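Local coordinates for amino acid adenylation domain-containing protein (Bacillus stratosphericus LAMA 585, PDB 6ULY) that adenylates an alpha-keto acid as the selecting domain of a nonribosomal peptide synthetase module, probably supplying building blocks for depsipeptide synthesis, at residues 381-386 and 451-456; 1-6 and 389-394; 355-360 and 377-382. One frame throughout, in Å; residues are numbered along the deposited sequence.

Contact 1: 381-386 and 451-456; sequences TELGKP and LTLTGR. With QA7 (5'-O-{(S)-hydroxy[(4-methyl-2-oxopentanoyl)oxy]phosphoryl}adenosine), chain C.
Leu383 and Gly384 both face Leu451, the pattern of a classic beta bulge, in which two residues of one segment stand opposite one residue of the other. The backbone of Leu451 is gripped at both ends. Leu383 N donates to Leu451 O over 2.8 Å, nearly along the C=O axis (169°). The return bond runs from Leu451 N to Gly384 O at 2.9 Å, with the donor 40° out of the carbonyl plane. Gly384 has a positive phi, at which a side chain would press on the carbonyl O of Leu383.

The bulge also places a leucine against the bound keto acyl adenylate. Leu383 carries CG beside its backbone N, and a chi2 of -176° puts CD1 anti to CA. CD1 lies 3.6 Å from N24, the exocyclic amine of QA7. The same methyl meets Leu453 CD2 at 4.1 Å, the two side chains crossing at about a right angle. Leu453 CD2 in turn lies 3.7 Å from C21 of the adenine, so the leucines form adjoining parts of one apolar wall of the nucleotide pocket in this adenylate-forming (ANL) fold.

On the other flank Thr452 OG1 packs 3.4 Å from Glu382 CA, while the carboxylate of Glu382 is engaged by a salt bridge to Arg450. A water ties the two segments beyond the bulge, donating to Thr381 O at 2.8 Å and to Leu453 O.

The contact is buried, and it links strand 450-456, an outermost strand of a five-stranded antiparallel sheet, to the short, weakly bonded strand 385-386 at the edge of the nine-stranded mixed sheet. Pro329 and Phe331 of strand 327-333 lie against Leu383, Phe445 of strand 438-447 touches Thr452, and Ile392 and Ile394 of strand 391-395 pack on Leu451.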
loop_
_atom_site.group_PDB
_atom_site.type_symbol
_atom_site.label_atom_id
_atom_site.label_comp_id
_atom_site.label_asym_id
_atom_site.label_seq_id
_atom_site.Cartn_x
_atom_site.Cartn_y
_atom_site.Cartn_z
ATOM N N THR A 381 -2.073 27.793 -4.070
ATOM C CA THR A 381 -3.106 28.189 -5.015
ATOM C C THR A 381 -4.464 27.750 -4.482
ATOM O O THR A 381 -4.695 26.554 -4.273
ATOM C CB THR A 381 -2.849 27.574 -6.389
ATOM O OG1 THR A 381 -1.553 27.965 -6.856
ATOM C CG2 THR A 381 -3.922 28.024 -7.379
ATOM N N GLU A 382 -5.355 28.715 -4.262
ATOM C CA GLU A 382 -6.716 28.385 -3.865
ATOM C C GLU A 382 -7.391 27.567 -4.958
ATOM O O GLU A 382 -7.219 27.829 -6.152
ATOM C CB GLU A 382 -7.519 29.657 -3.591
ATOM C CG GLU A 382 -7.065 30.434 -2.367
ATOM C CD GLU A 382 -7.975 31.611 -2.049
ATOM O OE1 GLU A 382 -7.775 32.701 -2.628
ATOM O OE2 GLU A 382 -8.898 31.441 -1.226
ATOM N N LEU A 383 -8.159 26.563 -4.543
ATOM C CA LEU A 383 -8.869 25.697 -5.471
ATOM C C LEU A 383 -10.366 25.972 -5.497
ATOM O O LEU A 383 -11.090 25.331 -6.267
ATOM C CB LEU A 383 -8.595 24.227 -5.130
ATOM C CG LEU A 383 -7.104 23.862 -5.101
ATOM C CD1 LEU A 383 -6.905 22.372 -4.865
ATOM C CD2 LEU A 383 -6.393 24.291 -6.386
ATOM N N GLY A 384 -10.846 26.911 -4.688
ATOM C CA GLY A 384 -12.178 27.460 -4.856
ATOM C C GLY A 384 -13.220 26.790 -3.984
ATOM O O GLY A 384 -12.944 25.901 -3.173
ATOM N N LYS A 385 -14.449 27.255 -4.170
ATOM C CA LYS A 385 -15.583 26.766 -3.411
ATOM C C LYS A 385 -16.070 25.433 -3.969
ATOM O O LYS A 385 -15.885 25.142 -5.156
ATOM C CB LYS A 385 -16.730 27.771 -3.449
ATOM C CG LYS A 385 -16.433 29.082 -2.754
ATOM C CD LYS A 385 -17.708 29.839 -2.422
ATOM C CE LYS A 385 -17.408 31.110 -1.638
ATOM N NZ LYS A 385 -16.525 32.041 -2.402
ATOM N N PRO A 386 -16.710 24.615 -3.137
ATOM C CA PRO A 386 -17.286 23.367 -3.644
ATOM C C PRO A 386 -18.350 23.647 -4.690
ATOM O O PRO A 386 -19.043 24.664 -4.646
ATOM C CB PRO A 386 -17.895 22.715 -2.396
ATOM C CG PRO A 386 -17.306 23.434 -1.235
ATOM C CD PRO A 386 -16.978 24.806 -1.701
ATOM N N LEU A 451 -11.466 25.765 -0.710
ATOM C CA LEU A 451 -10.494 24.746 -0.341
ATOM C C LEU A 451 -9.118 25.085 -0.896
ATOM O O LEU A 451 -8.989 25.590 -2.014
ATOM C CB LEU A 451 -10.936 23.381 -0.868
ATOM C CG LEU A 451 -9.951 22.224 -0.708
ATOM C CD1 LEU A 451 -9.788 21.858 0.765
ATOM C CD2 LEU A 451 -10.420 21.030 -1.520
ATOM N N THR A 452 -8.084 24.785 -0.114
ATOM C CA THR A 452 -6.703 24.915 -0.569
ATOM C C THR A 452 -5.949 23.680 -0.097
ATOM O O THR A 452 -5.821 23.453 1.111
ATOM C CB THR A 452 -6.050 26.192 -0.036
ATOM O OG1 THR A 452 -6.695 27.337 -0.606
ATOM C CG2 THR A 452 -4.579 26.233 -0.393
ATOM N N LEU A 453 -5.477 22.877 -1.046
ATOM C CA LEU A 453 -4.709 21.687 -0.713
ATOM C C LEU A 453 -3.265 22.062 -0.413
ATOM O O LEU A 453 -2.686 22.933 -1.069
ATOM C CB LEU A 453 -4.764 20.675 -1.857
ATOM C CG LEU A 453 -5.791 19.549 -1.720
ATOM C CD1 LEU A 453 -7.112 20.062 -1.190
ATOM C CD2 LEU A 453 -6.000 18.859 -3.055
ATOM N N THR A 454 -2.692 21.404 0.596
ATOM C CA THR A 454 -1.321 21.653 1.017
ATOM C C THR A 454 -0.440 20.412 1.002
ATOM O O THR A 454 0.786 20.551 1.081
ATOM C CB THR A 454 -1.293 22.249 2.434
ATOM O OG1 THR A 454 -1.969 21.367 3.343
ATOM C CG2 THR A 454 -1.964 23.615 2.459
ATOM N N GLY A 455 -1.013 19.219 0.904
ATOM C CA GLY A 455 -0.219 18.009 0.916
ATOM C C GLY A 455 -1.109 16.783 0.987
ATOM O O GLY A 455 -2.324 16.859 0.782
ATOM N N ARG A 456 -0.473 15.650 1.279
ATOM C CA ARG A 456 -1.146 14.363 1.366
ATOM C C ARG A 456 -0.724 13.657 2.647
ATOM O O ARG A 456 0.339 13.931 3.208
ATOM C CB ARG A 456 -0.824 13.468 0.161
ATOM C CG ARG A 456 -1.337 13.992 -1.168
ATOM C CD ARG A 456 -0.916 13.086 -2.311
ATOM N NE ARG A 456 0.537 13.055 -2.465
ATOM C CZ ARG A 456 1.191 12.228 -3.273
ATOM N NH1 ARG A 456 0.528 11.347 -4.011
ATOM N NH2 ARG A 456 2.514 12.281 -3.342
HETATM C C01 QA7 C . -9.651 18.173 -11.300
HETATM C C02 QA7 C . -9.368 16.812 -11.814
HETATM C C03 QA7 C . -10.596 16.238 -12.467
HETATM C C04 QA7 C . -8.778 16.073 -10.656
HETATM C C05 QA7 C . -9.180 14.647 -10.454
HETATM C C06 QA7 C . -8.122 13.607 -10.291
HETATM C C10 QA7 C . -6.853 12.388 -7.297
HETATM C C11 QA7 C . -5.829 12.878 -6.519
HETATM C C12 QA7 C . -6.434 13.693 -5.300
HETATM C C13 QA7 C . -5.569 14.517 -5.035
HETATM C C14 QA7 C . -4.744 14.826 -6.426
HETATM C C16 QA7 C . -6.074 16.319 -7.719
HETATM C C18 QA7 C . -5.254 18.215 -7.194
HETATM C C19 QA7 C . -4.887 19.545 -7.015
HETATM C C21 QA7 C . -3.308 18.925 -5.565
HETATM C C23 QA7 C . -4.585 17.287 -6.516
HETATM N N15 QA7 C . -5.111 16.109 -6.874
HETATM N N17 QA7 C . -6.177 17.599 -7.928
HETATM N N20 QA7 C . -3.933 19.847 -6.203
HETATM N N22 QA7 C . -3.598 17.682 -5.697
HETATM N N24 QA7 C . -5.580 20.544 -7.709
HETATM O O07 QA7 C . -8.410 12.325 -9.981
HETATM O O09 QA7 C . -6.392 11.636 -8.356
HETATM O O25 QA7 C . -5.060 13.933 -7.249
HETATM O O26 QA7 C . -4.530 14.072 -4.141
HETATM O O27 QA7 C . -6.870 12.894 -4.103
HETATM O O28 QA7 C . -6.852 10.619 -10.617
HETATM O O29 QA7 C . -8.203 10.185 -8.892
HETATM O O30 QA7 C . -7.048 13.917 -10.433
HETATM O O31 QA7 C . -10.280 14.378 -10.383
HETATM P P08 QA7 C . -7.422 11.198 -9.459
HETATM O O HOH W 1 -3.920 24.023 -3.441
#

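Contact 2: 1-6 and 389-394; sequences PALSYG and GITIRI
Tyr5 and Thr391 meet across a non-hydrogen-bonded antiparallel pair, where Thr391 turns OG1 anti to its own carbonyl carbon (chi1 -49°) and so sets its hydroxyl beside the tyrosine. OG1 approaches the ring obliquely, 3.1 Å from Tyr5 CD1; Ile390 O is the next neighbour of that ring carbon. Tyr5 OH is hydrogen-bonded to Asp8.

The other branch of Thr391 serves a different neighbour. CG2 touches Leu3 CD2 at 3.8 Å, the two side chains crossing obliquely, so the one threonine touches a leucine with one branch and a tyrosine with the other, on the same face of the sheet. Arg393 behaves otherwise: its CG sits between the backbone N and the carbonyl carbon (chi1 74°), the crowded position, and the extended chain beyond it leads off to Gln411 and to a cation-pi contact with Trp437. Its CB remains 3.5 Å from Ala2 O.

On the opposite face, Ser4 pairs with Ile392 and gives its OG to Gly449 O. At the N-terminal end, before the strand begins, Ala2 is the centre of an inverse gamma turn and sets CB 3.8 Å from Ile394 CB.

The backbones are joined by four hydrogen bonds. Ser4 and Ile392 exchange two of them, with Ser4 N to Ile392 O and Ile392 N to Ser4 O both 2.8 Å. Gly6 N to Ile390 O (2.9 Å) and Ile394 N to Ala2 O (3.0 Å) extend the pairing in either direction.

Strand 3-5 thus adds the N-terminal end of the chain as an outermost strand of the five-stranded antiparallel sheet. Strand 391-395 lies between it and strand 408-413, whose Val410 and Ile412 pack on Ile392, while Leu446 of strand 438-447 touches Ala2, Ser4 and Ile394.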
loop_
_atom_site.group_PDB
_atom_site.type_symbol
_atom_site.label_atom_id
_atom_site.label_comp_id
_atom_site.label_asym_id
_atom_site.label_seq_id
_atom_site.Cartn_x
_atom_site.Cartn_y
_atom_site.Cartn_z
ATOM N N PRO A 1 -16.668 27.463 10.898
ATOM C CA PRO A 1 -15.694 26.371 10.903
ATOM C C PRO A 1 -15.225 26.012 9.498
ATOM O O PRO A 1 -15.752 26.545 8.521
ATOM C CB PRO A 1 -16.486 25.220 11.511
ATOM C CG PRO A 1 -17.859 25.434 10.953
ATOM C CD PRO A 1 -18.047 26.943 10.860
ATOM N N ALA A 2 -14.252 25.105 9.412
ATOM C CA ALA A 2 -13.771 24.587 8.134
ATOM C C ALA A 2 -14.746 23.542 7.584
ATOM O O ALA A 2 -14.433 22.361 7.439
ATOM C CB ALA A 2 -12.371 24.009 8.295
ATOM N N LEU A 3 -15.957 24.009 7.285
ATOM C CA LEU A 3 -16.974 23.202 6.618
ATOM C C LEU A 3 -17.692 24.090 5.616
ATOM O O LEU A 3 -18.345 25.062 6.008
ATOM C CB LEU A 3 -17.966 22.602 7.621
ATOM C CG LEU A 3 -19.068 21.728 7.017
ATOM C CD1 LEU A 3 -19.459 20.610 7.976
ATOM C CD2 LEU A 3 -20.287 22.553 6.651
ATOM N N SER A 4 -17.575 23.755 4.331
ATOM C CA SER A 4 -18.087 24.580 3.246
ATOM C C SER A 4 -19.040 23.770 2.378
ATOM O O SER A 4 -18.677 22.699 1.882
ATOM C CB SER A 4 -16.940 25.125 2.395
ATOM O OG SER A 4 -17.417 25.972 1.364
ATOM N N TYR A 5 -20.245 24.296 2.185
ATOM C CA TYR A 5 -21.266 23.682 1.349
ATOM C C TYR A 5 -21.412 24.475 0.060
ATOM O O TYR A 5 -21.460 25.710 0.082
ATOM C CB TYR A 5 -22.608 23.633 2.081
ATOM C CG TYR A 5 -23.744 23.002 1.307
ATOM C CD1 TYR A 5 -23.620 21.732 0.765
ATOM C CD2 TYR A 5 -24.958 23.663 1.156
ATOM C CE1 TYR A 5 -24.662 21.146 0.075
ATOM C CE2 TYR A 5 -26.008 23.083 0.473
ATOM C CZ TYR A 5 -25.854 21.824 -0.065
ATOM O OH TYR A 5 -26.894 21.239 -0.750
ATOM N N GLY A 6 -21.489 23.762 -1.060
ATOM C CA GLY A 6 -21.602 24.394 -2.354
ATOM C C GLY A 6 -22.994 24.824 -2.747
ATOM O O GLY A 6 -23.176 25.376 -3.835
ATOM N N GLY A 389 -23.956 20.843 -4.334
ATOM C CA GLY A 389 -24.174 19.494 -3.874
ATOM C C GLY A 389 -23.074 18.934 -3.000
ATOM O O GLY A 389 -23.309 17.948 -2.290
ATOM N N ILE A 390 -21.888 19.536 -3.018
ATOM C CA ILE A 390 -20.726 19.013 -2.312
ATOM C C ILE A 390 -20.537 19.787 -1.018
ATOM O O ILE A 390 -20.677 21.017 -0.984
ATOM C CB ILE A 390 -19.461 19.101 -3.189
ATOM C CG1 ILE A 390 -19.591 18.214 -4.435
ATOM C CG2 ILE A 390 -18.232 18.729 -2.376
ATOM C CD1 ILE A 390 -19.430 16.742 -4.175
ATOM N N THR A 391 -20.224 19.068 0.054
ATOM C CA THR A 391 -19.761 19.668 1.296
ATOM C C THR A 391 -18.337 19.194 1.546
ATOM O O THR A 391 -18.043 18.002 1.418
ATOM C CB THR A 391 -20.658 19.298 2.483
ATOM O OG1 THR A 391 -22.034 19.515 2.142
ATOM C CG2 THR A 391 -20.314 20.159 3.676
ATOM N N ILE A 392 -17.457 20.129 1.880
ATOM C CA ILE A 392 -16.083 19.819 2.244
ATOM C C ILE A 392 -15.888 20.196 3.702
ATOM O O ILE A 392 -16.471 21.172 4.187
ATOM C CB ILE A 392 -15.069 20.565 1.355
ATOM C CG1 ILE A 392 -15.420 20.363 -0.119
ATOM C CG2 ILE A 392 -13.657 20.091 1.663
ATOM C CD1 ILE A 392 -14.484 21.044 -1.062
ATOM N N ARG A 393 -15.070 19.418 4.406
ATOM C CA ARG A 393 -14.666 19.781 5.754
ATOM C C ARG A 393 -13.216 19.374 5.958
ATOM O O ARG A 393 -12.678 18.517 5.252
ATOM C CB ARG A 393 -15.572 19.142 6.822
ATOM C CG ARG A 393 -15.355 17.652 7.048
ATOM C CD ARG A 393 -16.138 17.165 8.266
ATOM N NE ARG A 393 -15.891 15.756 8.560
ATOM C CZ ARG A 393 -16.458 15.088 9.561
ATOM N NH1 ARG A 393 -17.317 15.693 10.373
ATOM N NH2 ARG A 393 -16.169 13.808 9.749
ATOM N N ILE A 394 -12.587 20.026 6.930
ATOM C CA ILE A 394 -11.208 19.766 7.318
ATOM C C ILE A 394 -11.221 19.307 8.771
ATOM O O ILE A 394 -11.782 19.992 9.633
ATOM C CB ILE A 394 -10.330 21.020 7.149
ATOM C CG1 ILE A 394 -10.558 21.670 5.777
ATOM C CG2 ILE A 394 -8.869 20.674 7.364
ATOM C CD1 ILE A 394 -10.084 20.844 4.591
#

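Contact 3: 355-360 and 377-382; sequences VLTFEE and TVSFTE
Phe358 and Phe380, which point to the same face of the sheet, both hold CG anti to the carbonyl carbon, beside the backbone N (chi1 -55° and -59°), and their ring edges meet there. Phe358 CD2 lies 4.1 Å from Phe380 CD2, with the side chains crossing at about a right angle. Leu356 shares this face and puts CD1 3.5 Å from Glu382 CG, a contact with the aliphatic part of that glutamate. Glu360 CG closes the other end against Val378 CG1 at 3.6 Å.

Backbone bonds hold the pairing in an antiparallel two-stranded ribbon whose strands run at 157° to each other. Leu356 N to Phe380 O (2.8 Å) and Phe380 N to Leu356 O (2.7 Å) form one hydrogen-bonded pair, and Phe358 with Val378 forms the next. A connection without helix or strand joins the two strands.

On the reverse face, Thr357 OG1 and Ser379 OG are hydrogen-bonded, though their modelled separation is doubtfully short; Val355 CG1 lies 3.3 Å from Phe380 O. Thr452 of strand 450-456 packs on Leu356 and Phe380, while the ring of Phe445 meets Phe358 with its plane nearly perpendicular.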
loop_
_atom_site.group_PDB
_atom_site.type_symbol
_atom_site.label_atom_id
_atom_site.label_comp_id
_atom_site.label_asym_id
_atom_site.label_seq_id
_atom_site.Cartn_x
_atom_site.Cartn_y
_atom_site.Cartn_z
ATOM N N VAL A 355 -4.323 33.314 -4.656
ATOM C CA VAL A 355 -3.115 32.671 -4.150
ATOM C C VAL A 355 -2.896 33.158 -2.724
ATOM O O VAL A 355 -2.934 34.365 -2.464
ATOM C CB VAL A 355 -1.887 32.985 -5.028
ATOM C CG1 VAL A 355 -0.639 32.321 -4.462
ATOM C CG2 VAL A 355 -2.132 32.540 -6.463
ATOM N N LEU A 356 -2.674 32.223 -1.804
ATOM C CA LEU A 356 -2.517 32.526 -0.387
ATOM C C LEU A 356 -1.085 32.247 0.040
ATOM O O LEU A 356 -0.532 31.190 -0.281
ATOM C CB LEU A 356 -3.483 31.698 0.461
ATOM C CG LEU A 356 -4.970 31.938 0.206
ATOM C CD1 LEU A 356 -5.809 30.874 0.894
ATOM C CD2 LEU A 356 -5.373 33.325 0.677
ATOM N N THR A 357 -0.497 33.186 0.772
ATOM C CA THR A 357 0.859 33.052 1.281
ATOM C C THR A 357 0.841 33.178 2.796
ATOM O O THR A 357 0.172 34.058 3.346
ATOM C CB THR A 357 1.791 34.107 0.669
ATOM O OG1 THR A 357 2.040 33.786 -0.703
ATOM C CG2 THR A 357 3.114 34.166 1.418
ATOM N N PHE A 358 1.574 32.289 3.463
ATOM C CA PHE A 358 1.587 32.230 4.916
ATOM C C PHE A 358 3.013 32.045 5.411
ATOM O O PHE A 358 3.910 31.649 4.662
ATOM C CB PHE A 358 0.725 31.079 5.452
ATOM C CG PHE A 358 -0.697 31.104 4.975
ATOM C CD1 PHE A 358 -1.624 31.946 5.564
ATOM C CD2 PHE A 358 -1.111 30.270 3.949
ATOM C CE1 PHE A 358 -2.938 31.962 5.135
ATOM C CE2 PHE A 358 -2.423 30.281 3.517
ATOM C CZ PHE A 358 -3.337 31.130 4.111
ATOM N N GLU A 359 3.205 32.323 6.696
ATOM C CA GLU A 359 4.485 32.060 7.333
ATOM C C GLU A 359 4.700 30.555 7.451
ATOM O O GLU A 359 3.773 29.804 7.765
ATOM C CB GLU A 359 4.532 32.711 8.715
ATOM C CG GLU A 359 5.912 33.192 9.136
ATOM C CD GLU A 359 6.320 34.482 8.444
ATOM O OE1 GLU A 359 5.430 35.184 7.919
ATOM O OE2 GLU A 359 7.529 34.794 8.426
ATOM N N GLU A 360 5.931 30.111 7.178
ATOM C CA GLU A 360 6.253 28.697 7.345
ATOM C C GLU A 360 6.108 28.258 8.797
ATOM O O GLU A 360 5.825 27.086 9.067
ATOM C CB GLU A 360 7.675 28.415 6.852
ATOM C CG GLU A 360 7.783 28.212 5.349
ATOM C CD GLU A 360 9.192 27.866 4.897
ATOM O OE1 GLU A 360 9.332 27.144 3.886
ATOM O OE2 GLU A 360 10.158 28.312 5.552
ATOM N N THR A 377 8.323 31.675 3.778
ATOM C CA THR A 377 6.928 31.791 3.379
ATOM C C THR A 377 6.600 30.717 2.353
ATOM O O THR A 377 7.460 30.289 1.578
ATOM C CB THR A 377 6.609 33.173 2.786
ATOM O OG1 THR A 377 7.375 33.369 1.590
ATOM C CG2 THR A 377 6.930 34.275 3.782
ATOM N N VAL A 378 5.341 30.285 2.358
ATOM C CA VAL A 378 4.822 29.322 1.397
ATOM C C VAL A 378 3.606 29.933 0.722
ATOM O O VAL A 378 2.801 30.612 1.369
ATOM C CB VAL A 378 4.450 27.981 2.063
ATOM C CG1 VAL A 378 5.689 27.305 2.620
ATOM C CG2 VAL A 378 3.417 28.199 3.164
ATOM N N SER A 379 3.475 29.690 -0.579
ATOM C CA SER A 379 2.361 30.189 -1.372
ATOM C C SER A 379 1.564 29.010 -1.907
ATOM O O SER A 379 2.126 28.105 -2.534
ATOM C CB SER A 379 2.853 31.063 -2.529
ATOM O OG SER A 379 3.379 32.289 -2.051
ATOM N N PHE A 380 0.257 29.027 -1.662
ATOM C CA PHE A 380 -0.646 27.993 -2.136
ATOM C C PHE A 380 -1.665 28.594 -3.092
ATOM O O PHE A 380 -2.075 29.749 -2.947
ATOM C CB PHE A 380 -1.379 27.315 -0.973
ATOM C CG PHE A 380 -0.467 26.671 0.030
ATOM C CD1 PHE A 380 0.196 25.494 -0.273
ATOM C CD2 PHE A 380 -0.287 27.232 1.282
ATOM C CE1 PHE A 380 1.033 24.892 0.654
ATOM C CE2 PHE A 380 0.544 26.634 2.211
ATOM C CZ PHE A 380 1.206 25.464 1.892
ATOM N N THR A 381 -2.073 27.793 -4.070
ATOM C CA THR A 381 -3.106 28.189 -5.015
ATOM C C THR A 381 -4.464 27.750 -4.482
ATOM O O THR A 381 -4.695 26.554 -4.273
ATOM C CB THR A 381 -2.849 27.574 -6.389
ATOM O OG1 THR A 381 -1.553 27.965 -6.856
ATOM C CG2 THR A 381 -3.922 28.024 -7.379
ATOM N N GLU A 382 -5.355 28.715 -4.262
ATOM C CA GLU A 382 -6.716 28.385 -3.865
ATOM C C GLU A 382 -7.391 27.567 -4.958
ATOM O O GLU A 382 -7.219 27.829 -6.152
ATOM C CB GLU A 382 -7.519 29.657 -3.591
ATOM C CG GLU A 382 -7.065 30.434 -2.367
ATOM C CD GLU A 382 -7.975 31.611 -2.049
ATOM O OE1 GLU A 382 -7.775 32.701 -2.628
ATOM O OE2 GLU A 382 -8.898 31.441 -1.226
#

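How the contacts relate
Contact 1 is buried and lines the adenylate pocket; contact 2 is partly buried, and contact 3 lies nearer the surface. Contacts 2 and 3 are regular antiparallel ladders, whereas contact 1 combines a bulge, a bridging water and leucine methyls packed on the adenine. Contacts 1 and 2 reach the same five-stranded sheet through its two outermost strands, and Pro386 packs on Ser4 and Ile392 between them. Contacts 1 and 3 share Thr381 and Glu382, where the ribbon strand passes into the bulge; Phe380 CB meets Thr452 CG2 at 3.4 Å. Contacts 2 and 3 do not touch, their nearest atoms being about 10 Å apart, so contact 1 is the one that adjoins both.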